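Local coordinates for F21M12.9 protein (Arabidopsis thaliana, PDB 3ADG) that binds double-stranded RNA and assists DICER-LIKE 1 in the accurate processing of primary microRNA transcripts in the nucleus, at residues A[39-51]-A[61-73]. Sequence-based numbering, arbitrary orientation.
Sequences TVILDGVRYNSLP and QSAAEVALRELAK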
loop_
_atom_site.group_PDB
_atom_site.type_symbol
_atom_site.label_atom_id
_atom_site.label_comp_id
_atom_site.label_asym_id
_atom_site.label_seq_id
_atom_site.Cartn_x
_atom_site.Cartn_y
_atom_site.Cartn_z
ATOM N N THR A 39 -4.479 1.377 -2.485
ATOM C CA THR A 39 -3.760 2.576 -2.840
ATOM C C THR A 39 -3.234 3.102 -1.536
ATOM O O THR A 39 -3.997 3.184 -0.560
ATOM C CB THR A 39 -4.670 3.643 -3.495
ATOM O OG1 THR A 39 -5.265 3.103 -4.677
ATOM C CG2 THR A 39 -3.852 4.926 -3.863
ATOM N N VAL A 40 -1.935 3.375 -1.508
ATOM C CA VAL A 40 -1.299 4.079 -0.393
ATOM C C VAL A 40 -1.126 5.533 -0.787
ATOM O O VAL A 40 -0.705 5.848 -1.927
ATOM C CB VAL A 40 0.044 3.427 0.128
ATOM C CG1 VAL A 40 1.161 3.501 -0.902
ATOM C CG2 VAL A 40 0.503 4.073 1.471
ATOM N N ILE A 41 -1.436 6.411 0.164
ATOM C CA ILE A 41 -1.320 7.834 -0.033
ATOM C C ILE A 41 -0.285 8.405 0.939
ATOM O O ILE A 41 -0.421 8.279 2.169
ATOM C CB ILE A 41 -2.686 8.537 0.103
ATOM C CG1 ILE A 41 -3.711 7.897 -0.853
ATOM C CG2 ILE A 41 -2.550 10.027 -0.168
ATOM C CD1 ILE A 41 -4.702 6.879 -0.182
ATOM N N LEU A 42 0.748 9.014 0.361
ATOM C CA LEU A 42 1.860 9.592 1.120
ATOM C C LEU A 42 2.242 10.941 0.528
ATOM O O LEU A 42 2.464 11.061 -0.677
ATOM C CB LEU A 42 3.079 8.636 1.123
ATOM C CG LEU A 42 4.339 9.170 1.833
ATOM C CD1 LEU A 42 4.117 9.348 3.355
ATOM C CD2 LEU A 42 5.562 8.304 1.491
ATOM N N ASP A 43 2.311 11.963 1.377
ATOM C CA ASP A 43 2.688 13.311 0.920
ATOM C C ASP A 43 1.873 13.713 -0.318
ATOM O O ASP A 43 2.435 14.238 -1.284
ATOM C CB ASP A 43 4.196 13.360 0.619
ATOM C CG ASP A 43 4.738 14.788 0.522
ATOM O OD1 ASP A 43 4.145 15.706 1.128
ATOM O OD2 ASP A 43 5.771 14.977 -0.156
ATOM N N GLY A 44 0.570 13.426 -0.297
ATOM C CA GLY A 44 -0.325 13.761 -1.408
ATOM C C GLY A 44 -0.295 12.804 -2.599
ATOM O O GLY A 44 -1.199 12.838 -3.444
ATOM N N VAL A 45 0.747 11.967 -2.668
ATOM C CA VAL A 45 1.008 11.110 -3.824
ATOM C C VAL A 45 0.341 9.738 -3.636
ATOM O O VAL A 45 0.457 9.122 -2.568
ATOM C CB VAL A 45 2.535 10.901 -4.067
ATOM C CG1 VAL A 45 2.748 10.174 -5.416
ATOM C CG2 VAL A 45 3.308 12.247 -4.051
ATOM N N ARG A 46 -0.351 9.273 -4.679
ATOM C CA ARG A 46 -1.080 7.992 -4.646
ATOM C C ARG A 46 -0.312 6.882 -5.362
ATOM O O ARG A 46 0.061 7.021 -6.517
ATOM C CB ARG A 46 -2.453 8.139 -5.294
ATOM C CG ARG A 46 -3.354 9.188 -4.626
ATOM C CD ARG A 46 -4.697 9.370 -5.369
ATOM N NE ARG A 46 -5.430 8.106 -5.559
ATOM C CZ ARG A 46 -6.259 7.596 -4.655
ATOM N NH1 ARG A 46 -6.438 8.228 -3.487
ATOM N NH2 ARG A 46 -6.877 6.455 -4.903
ATOM N N TYR A 47 -0.114 5.756 -4.689
ATOM C CA TYR A 47 0.628 4.638 -5.312
ATOM C C TYR A 47 -0.249 3.429 -5.232
ATOM O O TYR A 47 -0.759 3.130 -4.158
ATOM C CB TYR A 47 1.917 4.353 -4.555
ATOM C CG TYR A 47 2.821 5.551 -4.337
ATOM C CD1 TYR A 47 2.691 6.342 -3.203
ATOM C CD2 TYR A 47 3.812 5.885 -5.274
ATOM C CE1 TYR A 47 3.528 7.433 -3.002
ATOM C CE2 TYR A 47 4.674 6.958 -5.065
ATOM C CZ TYR A 47 4.511 7.733 -3.930
ATOM O OH TYR A 47 5.342 8.789 -3.703
ATOM N N ASN A 48 -0.380 2.706 -6.341
ATOM C CA ASN A 48 -1.328 1.628 -6.413
ATOM C C ASN A 48 -0.656 0.262 -6.346
ATOM O O ASN A 48 0.359 0.030 -6.984
ATOM C CB ASN A 48 -2.168 1.775 -7.673
ATOM C CG ASN A 48 -3.141 2.937 -7.558
ATOM O OD1 ASN A 48 -2.870 4.063 -8.008
ATOM N ND2 ASN A 48 -4.240 2.690 -6.898
ATOM N N SER A 49 -1.215 -0.614 -5.525
ATOM C CA SER A 49 -0.819 -2.031 -5.536
ATOM C C SER A 49 -1.193 -2.739 -6.842
ATOM O O SER A 49 -2.032 -2.276 -7.664
ATOM C CB SER A 49 -1.512 -2.765 -4.386
ATOM O OG SER A 49 -2.873 -3.017 -4.737
ATOM N N LEU A 50 -0.595 -3.923 -7.000
ATOM C CA LEU A 50 -1.088 -4.914 -7.942
ATOM C C LEU A 50 -2.540 -5.333 -7.600
ATOM O O LEU A 50 -2.963 -5.205 -6.444
ATOM C CB LEU A 50 -0.175 -6.133 -7.918
ATOM C CG LEU A 50 1.168 -5.944 -8.642
ATOM C CD1 LEU A 50 1.916 -7.265 -8.651
ATOM C CD2 LEU A 50 0.980 -5.389 -10.061
ATOM N N PRO A 51 -3.308 -5.826 -8.599
ATOM C CA PRO A 51 -4.665 -6.275 -8.259
ATOM C C PRO A 51 -4.650 -7.713 -7.762
ATOM O O PRO A 51 -3.599 -8.427 -7.826
ATOM C CB PRO A 51 -5.374 -6.242 -9.628
ATOM C CG PRO A 51 -4.297 -6.686 -10.584
ATOM C CD PRO A 51 -3.010 -6.022 -10.033
ATOM N N GLN A 61 0.625 -4.176 1.542
ATOM C CA GLN A 61 2.050 -4.424 1.395
ATOM C C GLN A 61 2.514 -4.165 -0.043
ATOM O O GLN A 61 3.605 -3.640 -0.251
ATOM C CB GLN A 61 2.424 -5.816 1.835
ATOM C CG GLN A 61 2.281 -5.995 3.323
ATOM C CD GLN A 61 3.392 -5.332 4.150
ATOM O OE1 GLN A 61 4.359 -4.749 3.599
ATOM N NE2 GLN A 61 3.252 -5.420 5.494
ATOM N N SER A 62 1.704 -4.566 -1.023
ATOM C CA SER A 62 2.043 -4.377 -2.449
ATOM C C SER A 62 2.090 -2.859 -2.796
ATOM O O SER A 62 3.019 -2.407 -3.480
ATOM C CB SER A 62 1.045 -5.137 -3.321
ATOM O OG SER A 62 1.216 -4.833 -4.716
ATOM N N ALA A 63 1.107 -2.115 -2.296
ATOM C CA ALA A 63 1.038 -0.653 -2.474
ATOM C C ALA A 63 2.315 -0.010 -1.883
ATOM O O ALA A 63 2.911 0.879 -2.530
ATOM C CB ALA A 63 -0.216 -0.069 -1.796
ATOM N N ALA A 64 2.702 -0.446 -0.670
ATOM C CA ALA A 64 3.889 0.107 0.023
ATOM C C ALA A 64 5.150 -0.202 -0.786
ATOM O O ALA A 64 5.994 0.673 -0.969
ATOM C CB ALA A 64 3.994 -0.441 1.445
ATOM N N GLU A 65 5.221 -1.413 -1.351
ATOM C CA GLU A 65 6.344 -1.789 -2.197
ATOM C C GLU A 65 6.467 -0.835 -3.397
ATOM O O GLU A 65 7.561 -0.350 -3.717
ATOM C CB GLU A 65 6.179 -3.210 -2.720
ATOM C CG GLU A 65 7.363 -3.571 -3.671
ATOM C CD GLU A 65 7.281 -4.948 -4.276
ATOM O OE1 GLU A 65 8.222 -5.292 -5.029
ATOM O OE2 GLU A 65 6.337 -5.686 -3.956
ATOM N N VAL A 66 5.334 -0.596 -4.058
ATOM C CA VAL A 66 5.283 0.313 -5.224
ATOM C C VAL A 66 5.763 1.701 -4.826
ATOM O O VAL A 66 6.604 2.287 -5.510
ATOM C CB VAL A 66 3.872 0.369 -5.841
ATOM C CG1 VAL A 66 3.761 1.494 -6.886
ATOM C CG2 VAL A 66 3.528 -1.045 -6.459
ATOM N N ALA A 67 5.241 2.204 -3.700
ATOM C CA ALA A 67 5.639 3.523 -3.153
ATOM C C ALA A 67 7.160 3.615 -2.956
ATOM O O ALA A 67 7.819 4.540 -3.480
ATOM C CB ALA A 67 4.894 3.790 -1.806
ATOM N N LEU A 68 7.718 2.634 -2.248
ATOM C CA LEU A 68 9.155 2.607 -1.949
ATOM C C LEU A 68 9.996 2.626 -3.243
ATOM O O LEU A 68 10.962 3.382 -3.361
ATOM C CB LEU A 68 9.525 1.425 -1.029
ATOM C CG LEU A 68 8.996 1.404 0.404
ATOM C CD1 LEU A 68 9.073 -0.009 1.014
ATOM C CD2 LEU A 68 9.733 2.489 1.290
ATOM N N ARG A 69 9.613 1.789 -4.215
ATOM C CA ARG A 69 10.335 1.719 -5.485
ATOM C C ARG A 69 10.336 3.090 -6.196
ATOM O O ARG A 69 11.369 3.519 -6.701
ATOM C CB ARG A 69 9.711 0.671 -6.400
ATOM C CG ARG A 69 10.034 -0.754 -5.955
ATOM C CD ARG A 69 9.499 -1.783 -6.945
ATOM N NE ARG A 69 9.743 -3.147 -6.476
ATOM C CZ ARG A 69 10.891 -3.808 -6.601
ATOM N NH1 ARG A 69 11.954 -3.254 -7.184
ATOM N NH2 ARG A 69 10.974 -5.034 -6.129
ATOM N N GLU A 70 9.188 3.761 -6.183
ATOM C CA GLU A 70 9.040 5.015 -6.902
ATOM C C GLU A 70 9.806 6.126 -6.164
ATOM O O GLU A 70 10.500 6.910 -6.787
ATOM C CB GLU A 70 7.566 5.350 -7.066
ATOM C CG GLU A 70 7.273 6.506 -8.033
ATOM C CD GLU A 70 7.769 6.249 -9.469
ATOM O OE1 GLU A 70 7.707 5.099 -9.948
ATOM O OE2 GLU A 70 8.217 7.220 -10.121
ATOM N N LEU A 71 9.721 6.146 -4.834
ATOM C CA LEU A 71 10.445 7.153 -4.050
ATOM C C LEU A 71 11.973 7.108 -4.298
ATOM O O LEU A 71 12.663 8.127 -4.138
ATOM C CB LEU A 71 10.103 7.019 -2.564
ATOM C CG LEU A 71 8.685 7.444 -2.151
ATOM C CD1 LEU A 71 8.262 6.766 -0.818
ATOM C CD2 LEU A 71 8.612 8.994 -2.039
ATOM N N ALA A 72 12.492 5.936 -4.709
ATOM C CA ALA A 72 13.941 5.764 -4.973
ATOM C C ALA A 72 14.440 6.252 -6.357
ATOM O O ALA A 72 15.643 6.449 -6.554
ATOM C CB ALA A 72 14.345 4.297 -4.742
ATOM N N LYS A 73 13.529 6.443 -7.311
ATOM C CA LYS A 73 13.890 6.715 -8.706
ATOM C C LYS A 73 14.439 8.153 -8.915
ATOM O O LYS A 73 15.140 8.432 -9.880
ATOM C CB LYS A 73 12.678 6.484 -9.595
ATOM C CG LYS A 73 12.279 5.027 -9.779
ATOM C CD LYS A 73 10.970 4.973 -10.542
ATOM C CE LYS A 73 10.647 3.558 -10.992
ATOM N NZ LYS A 73 9.321 3.544 -11.669
ATOM O OXT LYS A 73 14.203 9.077 -8.119
#
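In the alpha-beta-beta-beta-alpha fold of this first double-stranded RNA-binding domain, the hairpin of strands 39-42 and 45-48, joined by a type I' turn, packs against the C-terminal helix through Y47 and A67. A67 CA lies 3.8 Å from the Y47 ring centroid, 20° off its normal, a CH-pi contact, and A67 CB sits over the same face. With CG anti to its carbonyl carbon (chi1 -53°), Y47 runs along the helix, bringing OH 3.7 Å from L71 CD2. V40 CG1 touches both A63 CB and A67 CB at 3.9 Å, while the L42 and L71 side chains cross at about a right angle, L42 CD2 meeting L71 CD1 at 3.9 Å. Cutting Y47 back to an alanine would probably open a gap between strand and helix, with A67 losing the ring face and L71 its neighbour. Beyond the strand, L50 N donates to S62 OG (3.1 Å, N-H...O angle 154°), and S49 CB packs on A63 N at 3.4 Å. A64, pointing away from the hairpin, touches F5 of helix 5-15; L71 also meets L9 and Y12 there. The chemistry is thus mainly apolar: small A63 and A67 are consistent with the 6.9 Å approach of the strand 45-48 and helix 61-71 axes, and one directed hydrogen bond ties the following loop to the helix.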